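Local coordinates for prevent host death protein (Enterobacteria phage P1, PDB 3HS2), which neutralises the kinase toxin Doc as the labile antitoxin of a plasmid-addiction pair and acts as a DNA-binding transcriptional repressor, at residues A[23-28]-A[37-42]. Numbering follows the deposited sequence.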
ATOM      1  N   GLY A  23      -5.869   6.079  10.265  1.00 41.70           N
ATOM      2  CA  GLY A  23      -6.319   5.497   9.010  1.00 40.42           C
ATOM      3  C   GLY A  23      -5.407   5.731   7.822  1.00 41.11           C
ATOM      4  O   GLY A  23      -5.659   5.224   6.728  1.00 43.38           O
ATOM      5  N   GLU A  24      -4.340   6.493   8.031  1.00 33.40           N
ATOM      6  CA  GLU A  24      -3.432   6.844   6.946  1.00 37.08           C
ATOM      7  C   GLU A  24      -2.516   5.684   6.561  1.00 52.59           C
ATOM      8  O   GLU A  24      -1.999   4.971   7.422  1.00 41.36           O
ATOM      9  CB  GLU A  24      -2.604   8.068   7.341  1.00 45.59           C
ATOM     10  CG  GLU A  24      -1.876   8.747   6.194  1.00 59.83           C
ATOM     11  CD  GLU A  24      -1.307  10.096   6.593  1.00 74.49           C
ATOM     12  OE1 GLU A  24      -1.853  10.716   7.531  1.00 80.44           O
ATOM     13  OE2 GLU A  24      -0.320  10.538   5.967  1.00 78.46           O
ATOM     14  N   GLU A  25      -2.331   5.488   5.261  1.00 44.11           N
ATOM     15  CA  GLU A  25      -1.356   4.526   4.767  1.00 47.48           C
ATOM     16  C   GLU A  25      -0.106   5.285   4.345  1.00 46.55           C
ATOM     17  O   GLU A  25      -0.179   6.222   3.553  1.00 49.93           O
ATOM     18  CB  GLU A  25      -1.928   3.732   3.595  1.00 50.01           C
ATOM     19  CG  GLU A  25      -3.142   2.892   3.961  1.00 50.84           C
ATOM     20  CD  GLU A  25      -3.838   2.316   2.745  1.00 67.15           C
ATOM     21  OE1 GLU A  25      -3.589   2.809   1.624  1.00 54.99           O
ATOM     22  OE2 GLU A  25      -4.638   1.369   2.912  1.00 56.87           O
ATOM     23  N   VAL A  26       1.041   4.897   4.888  1.00 39.66           N
ATOM     24  CA  VAL A  26       2.263   5.656   4.655  1.00 38.34           C
ATOM     25  C   VAL A  26       3.352   4.822   4.007  1.00 38.71           C
ATOM     26  O   VAL A  26       3.767   3.792   4.536  1.00 37.93           O
ATOM     27  CB  VAL A  26       2.796   6.282   5.955  1.00 34.90           C
ATOM     28  CG1 VAL A  26       4.185   6.858   5.741  1.00 31.74           C
ATOM     29  CG2 VAL A  26       1.842   7.354   6.441  1.00 35.91           C
ATOM     30  N   GLU A  27       3.807   5.282   2.849  1.00 32.83           N
ATOM     31  CA  GLU A  27       4.877   4.619   2.130  1.00 40.10           C
ATOM     32  C   GLU A  27       6.221   5.171   2.573  1.00 31.06           C
ATOM     33  O   GLU A  27       6.421   6.383   2.642  1.00 36.60           O
ATOM     34  CB  GLU A  27       4.698   4.810   0.622  1.00 37.56           C
ATOM     35  CG  GLU A  27       5.797   4.194  -0.230  1.00 36.96           C
ATOM     36  CD  GLU A  27       5.655   4.546  -1.699  1.00 52.91           C
ATOM     37  OE1 GLU A  27       4.639   5.174  -2.063  1.00 56.83           O
ATOM     38  OE2 GLU A  27       6.555   4.199  -2.491  1.00 54.41           O
ATOM     39  N   ILE A  28       7.136   4.270   2.894  1.00 29.52           N
ATOM     40  CA  ILE A  28       8.492   4.651   3.227  1.00 28.87           C
ATOM     41  C   ILE A  28       9.393   4.246   2.072  1.00 36.95           C
ATOM     42  O   ILE A  28       9.427   3.083   1.684  1.00 34.74           O
ATOM     43  CB  ILE A  28       8.964   3.964   4.516  1.00 37.55           C
ATOM     44  CG1 ILE A  28       8.034   4.320   5.676  1.00 40.27           C
ATOM     45  CG2 ILE A  28      10.397   4.354   4.830  1.00 35.52           C
ATOM     46  CD1 ILE A  28       8.384   3.629   6.968  1.00 52.09           C
ATOM     47  N   VAL A  37       5.515  -0.211   3.388  1.00 37.78           N
ATOM     48  CA  VAL A  37       4.293   0.474   3.775  1.00 28.78           C
ATOM     49  C   VAL A  37       4.032   0.244   5.258  1.00 27.85           C
ATOM     50  O   VAL A  37       4.186  -0.869   5.757  1.00 31.71           O
ATOM     51  CB  VAL A  37       3.077  -0.007   2.958  1.00 34.61           C
ATOM     52  CG1 VAL A  37       1.799   0.619   3.493  1.00 37.77           C
ATOM     53  CG2 VAL A  37       3.253   0.331   1.486  1.00 33.21           C
ATOM     54  N   ILE A  38       3.660   1.304   5.962  1.00 27.54           N
ATOM     55  CA  ILE A  38       3.265   1.186   7.357  1.00 33.64           C
ATOM     56  C   ILE A  38       1.780   1.498   7.489  1.00 32.77           C
ATOM     57  O   ILE A  38       1.322   2.563   7.079  1.00 34.01           O
ATOM     58  CB  ILE A  38       4.093   2.109   8.266  1.00 26.63           C
ATOM     59  CG1 ILE A  38       3.547   2.089   9.693  1.00 36.94           C
ATOM     60  CG2 ILE A  38       4.106   3.527   7.726  1.00 44.24           C
ATOM     61  CD1 ILE A  38       4.495   2.699  10.691  1.00 55.52           C
ATOM     62  N   VAL A  39       1.034   0.557   8.057  1.00 28.42           N
ATOM     63  CA  VAL A  39      -0.417   0.660   8.130  1.00 30.69           C
ATOM     64  C   VAL A  39      -0.898   0.058   9.444  1.00 33.60           C
ATOM     65  O   VAL A  39      -0.207  -0.768  10.043  1.00 31.78           O
ATOM     66  CB  VAL A  39      -1.073  -0.068   6.930  1.00 33.24           C
ATOM     67  CG1 VAL A  39      -0.650  -1.526   6.895  1.00 33.19           C
ATOM     68  CG2 VAL A  39      -2.587   0.056   6.971  1.00 32.34           C
ATOM     69  N   SER A  40      -2.072   0.477   9.904  1.00 27.22           N
ATOM     70  CA  SER A  40      -2.603  -0.048  11.154  1.00 37.66           C
ATOM     71  C   SER A  40      -2.717  -1.563  11.056  1.00 33.20           C
ATOM     72  O   SER A  40      -3.142  -2.099  10.030  1.00 30.24           O
ATOM     73  CB  SER A  40      -3.968   0.557  11.477  1.00 35.03           C
ATOM     74  OG  SER A  40      -5.016  -0.318  11.101  1.00 39.15           O
ATOM     75  N   LYS A  41      -2.327  -2.246  12.125  1.00 26.47           N
ATOM     76  CA  LYS A  41      -2.354  -3.698  12.151  1.00 34.60           C
ATOM     77  C   LYS A  41      -3.766  -4.228  11.914  1.00 36.89           C
ATOM     78  O   LYS A  41      -3.952  -5.221  11.213  1.00 35.82           O
ATOM     79  CB  LYS A  41      -1.815  -4.218  13.483  1.00 44.66           C
ATOM     80  CG  LYS A  41      -1.769  -5.731  13.574  1.00 41.64           C
ATOM     81  CD  LYS A  41      -1.681  -6.185  15.019  1.00 59.92           C
ATOM     82  CE  LYS A  41      -1.660  -7.701  15.123  1.00 53.06           C
ATOM     83  NZ  LYS A  41      -1.629  -8.159  16.538  1.00 67.52           N
ATOM     84  N   ALA A  42      -4.755  -3.563  12.503  1.00 27.78           N
ATOM     85  CA  ALA A  42      -6.145  -3.968  12.340  1.00 34.24           C
ATOM     86  C   ALA A  42      -6.546  -3.949  10.871  1.00 31.66           C
ATOM     87  O   ALA A  42      -7.112  -4.911  10.361  1.00 37.17           O
ATOM     88  CB  ALA A  42      -7.053  -3.068  13.150  1.00 47.25           C
TER
HETATM   89  O   HOH W   1      -3.560   2.889   8.529  1.00 31.74           O
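Val37 enters the contact directly across from Glu27, the two forming a non-hydrogen-bonded pair of an antiparallel beta hairpin whose short strand axes run at 152° to each other. The CA of Val37 lies 3.4 Å from Val26 O, a CA-H...O contact that supplements the classical bonding of the next residue. Ile38 and Val26 make up the hydrogen-bonded pair. Ile38 N donates to Val26 O over 2.9 Å and Val26 N returns a bond to Ile38 O at 3.2 Å, both nearly straight. Both side chains leave the same face of the sheet and run alongside each other. With CG1 of Ile38 anti to its backbone N (chi1 173°), the CG2 methyl is the branch turned to the partner strand, 3.5 Å from Val26 CB, and the tip of Ile28 reaches the same methyl with CD1 at 4.3 Å. On the other face, Val39 CG2 meets the aliphatic part of Glu25 at CG, 4.2 Å away. Beyond this point the chains diverge, and a water spans the widening gap, donating to Glu24 O and accepting from Ser40 N at 3.2 Å. Ser40 then N-caps the helix 41-55 through its OG, bonded to Thr43 N. In this N-terminal domain of a homodimeric Phd/YefM-family antitoxin, the hairpin illustrates how one sheet can be buried on a face by its own helix and extended at an edge by a second subunit. Val26 and Ile38 face the helix 13-21 through Val20, while strand 2-5 adds to the sheet parallel to 26-29; strand 36-40, the outer strand on the side away from 2-5, pairs antiparallel with a strand of the second subunit, carrying the sheet across the homodimer, where Glu25 forms a salt bridge with Lys48 of that subunit.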